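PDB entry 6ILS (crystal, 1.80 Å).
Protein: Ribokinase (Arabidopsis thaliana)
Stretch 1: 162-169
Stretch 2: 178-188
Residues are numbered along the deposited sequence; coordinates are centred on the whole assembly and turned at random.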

# COMPACT_ATOMS: atom_id res chain seq x y z
N VAL B 162 -9.30 36.34 -6.89
CA VAL B 162 -8.18 35.61 -7.53
C VAL B 162 -8.72 34.38 -8.29
O VAL B 162 -9.74 33.82 -7.91
CB VAL B 162 -7.09 35.21 -6.47
CG1 VAL B 162 -7.44 35.79 -5.09
CG2 VAL B 162 -6.87 33.69 -6.38
N PRO B 163 -8.06 33.98 -9.39
CA PRO B 163 -8.63 32.91 -10.24
C PRO B 163 -8.68 31.52 -9.58
O PRO B 163 -7.74 31.12 -8.90
CB PRO B 163 -7.72 32.90 -11.46
CG PRO B 163 -6.46 33.56 -11.01
CD PRO B 163 -6.80 34.51 -9.93
N VAL B 164 -9.77 30.81 -9.80
CA VAL B 164 -9.94 29.46 -9.28
C VAL B 164 -10.13 28.49 -10.42
O VAL B 164 -11.02 28.66 -11.25
CB VAL B 164 -11.16 29.36 -8.34
CG1 VAL B 164 -11.31 27.93 -7.81
CG2 VAL B 164 -11.01 30.34 -7.20
N ILE B 165 -9.28 27.46 -10.45
CA ILE B 165 -9.36 26.41 -11.45
C ILE B 165 -9.84 25.11 -10.83
O ILE B 165 -9.28 24.65 -9.83
CB ILE B 165 -7.97 26.17 -12.14
CG1 ILE B 165 -7.46 27.48 -12.75
CG2 ILE B 165 -8.08 25.05 -13.17
CD1 ILE B 165 -6.09 27.37 -13.43
N LEU B 166 -10.87 24.52 -11.42
CA LEU B 166 -11.36 23.24 -10.99
C LEU B 166 -11.06 22.19 -12.05
O LEU B 166 -11.61 22.21 -13.16
CB LEU B 166 -12.87 23.30 -10.70
CG LEU B 166 -13.53 21.95 -10.41
CD1 LEU B 166 -13.04 21.33 -9.09
CD2 LEU B 166 -15.07 22.10 -10.40
N ASP B 167 -10.17 21.28 -11.69
CA ASP B 167 -9.86 20.12 -12.50
C ASP B 167 -10.98 19.14 -12.23
O ASP B 167 -11.37 18.94 -11.07
CB ASP B 167 -8.47 19.57 -12.13
CG ASP B 167 -8.17 18.21 -12.73
OD1 ASP B 167 -8.82 17.80 -13.71
OD2 ASP B 167 -7.27 17.51 -12.19
N VAL B 168 -11.53 18.55 -13.29
CA VAL B 168 -12.72 17.72 -13.14
C VAL B 168 -12.29 16.31 -12.78
O VAL B 168 -13.11 15.48 -12.39
CB VAL B 168 -13.59 17.76 -14.43
CG1 VAL B 168 -14.84 16.92 -14.27
CG2 VAL B 168 -13.99 19.18 -14.70
N GLY B 169 -10.99 16.05 -12.86
CA GLY B 169 -10.47 14.74 -12.51
C GLY B 169 -10.82 14.35 -11.08
O GLY B 169 -10.80 15.19 -10.17
N GLU B 178 -23.49 25.00 -7.55
CA GLU B 178 -22.97 25.93 -6.58
C GLU B 178 -21.45 26.00 -6.75
O GLU B 178 -20.83 27.05 -6.57
CB GLU B 178 -23.36 25.48 -5.18
CG GLU B 178 -23.02 26.46 -4.11
CD GLU B 178 -23.46 25.96 -2.76
OE1 GLU B 178 -23.86 24.78 -2.67
OE2 GLU B 178 -23.40 26.74 -1.78
N LEU B 179 -20.85 24.87 -7.12
CA LEU B 179 -19.40 24.84 -7.30
C LEU B 179 -19.03 25.49 -8.64
O LEU B 179 -18.17 26.37 -8.69
CB LEU B 179 -18.87 23.41 -7.21
CG LEU B 179 -17.35 23.25 -7.35
CD1 LEU B 179 -16.60 24.19 -6.41
CD2 LEU B 179 -16.94 21.80 -7.14
N LEU B 180 -19.67 25.04 -9.71
CA LEU B 180 -19.47 25.63 -11.04
C LEU B 180 -19.63 27.15 -11.04
O LEU B 180 -18.87 27.87 -11.70
CB LEU B 180 -20.44 25.00 -12.05
CG LEU B 180 -20.27 23.50 -12.31
CD1 LEU B 180 -21.38 22.95 -13.20
CD2 LEU B 180 -18.90 23.20 -12.94
N ASP B 181 -20.60 27.67 -10.28
CA ASP B 181 -20.82 29.11 -10.21
C ASP B 181 -19.72 29.88 -9.49
O ASP B 181 -19.67 31.10 -9.57
CB ASP B 181 -22.15 29.43 -9.50
CG ASP B 181 -23.34 29.37 -10.42
OD1 ASP B 181 -23.20 29.70 -11.62
OD2 ASP B 181 -24.44 29.01 -9.94
N SER B 182 -18.85 29.17 -8.77
CA SER B 182 -17.88 29.84 -7.91
C SER B 182 -16.44 29.74 -8.42
O SER B 182 -15.54 30.33 -7.85
CB SER B 182 -17.94 29.25 -6.50
OG SER B 182 -19.26 29.27 -5.99
N ILE B 183 -16.23 29.00 -9.50
CA ILE B 183 -14.90 28.87 -10.08
C ILE B 183 -14.75 29.76 -11.31
O ILE B 183 -15.74 30.32 -11.80
CB ILE B 183 -14.60 27.41 -10.46
CG1 ILE B 183 -15.57 26.96 -11.56
CG2 ILE B 183 -14.66 26.52 -9.21
CD1 ILE B 183 -15.31 25.59 -12.10
N ASP B 184 -13.52 29.92 -11.79
CA ASP B 184 -13.27 30.76 -12.96
C ASP B 184 -12.98 29.91 -14.19
O ASP B 184 -13.44 30.19 -15.29
CB ASP B 184 -12.12 31.73 -12.70
CG ASP B 184 -12.42 32.72 -11.58
OD1 ASP B 184 -13.14 33.71 -11.85
OD2 ASP B 184 -11.95 32.52 -10.44
N ILE B 185 -12.20 28.85 -14.00
CA ILE B 185 -11.84 27.99 -15.11
C ILE B 185 -12.16 26.55 -14.77
O ILE B 185 -11.75 26.05 -13.73
CB ILE B 185 -10.33 28.11 -15.44
CG1 ILE B 185 -9.99 29.56 -15.79
CG2 ILE B 185 -9.96 27.15 -16.56
CD1 ILE B 185 -8.50 29.81 -16.03
N LEU B 186 -12.90 25.90 -15.65
CA LEU B 186 -13.19 24.48 -15.53
C LEU B 186 -12.21 23.72 -16.43
O LEU B 186 -12.02 24.11 -17.59
CB LEU B 186 -14.64 24.18 -15.94
CG LEU B 186 -15.11 22.74 -15.73
CD1 LEU B 186 -15.28 22.46 -14.24
CD2 LEU B 186 -16.44 22.48 -16.47
N SER B 187 -11.58 22.67 -15.92
CA SER B 187 -10.65 21.92 -16.77
C SER B 187 -10.95 20.42 -16.83
O SER B 187 -10.45 19.63 -16.03
CB SER B 187 -9.20 22.15 -16.30
OG SER B 187 -8.26 21.65 -17.26
N PRO B 188 -11.79 20.01 -17.80
CA PRO B 188 -12.12 18.61 -18.05
C PRO B 188 -11.32 18.03 -19.20
O PRO B 188 -10.89 18.79 -20.07
CB PRO B 188 -13.59 18.67 -18.45
CG PRO B 188 -13.65 19.94 -19.25
CD PRO B 188 -12.66 20.91 -18.59
O HOH W 1 -12.16 34.83 -8.58

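The second stretch opens within a helix that begins earlier in the chain. Leu 179 makes the first apolar contact, its CD2 lying 3.8 Å from Leu 166 CD2. Ile 183 follows, with CD1 3.6 Å from Leu 166 CB and CG2 3.9 Å from Val 164 CG1; Leu 166 is the residue most covered by the other stretch.

Asp 184 ties down the start of the first strand. Asp 184 OD2 accepts from Val 164 N (2.8 Å), while Asp 184 N donates to Val 164 O (2.9 Å). A water donates to both OD2 and Val 162 O, so OD2 accepts from a backbone NH and a water, a role suited to an acidic side chain at a partly exposed position.

From here the strands run parallel. Ile 185 N donates to Val 164 O (3.0 Å) and Ile 185 O accepts from Leu 166 N (2.9 Å); Ser 187 N then donates to Leu 166 O (2.8 Å) and Ser 187 O accepts from Val 168 N (3.1 Å). Ile 185 and Ser 187 share a face with Ile 165 and Asp 167; buried Ser 187 OG is hydrogen-bonded elsewhere in the structure. Leu 186 shares the other with Leu 166, its CD1 3.6 Å from Val 168 CG2, which also meets Pro 188 CB at 3.8 Å. The stretches bury 606 Å² together, and aliphatic side chains suit this interior, leaving no polar group unpaired.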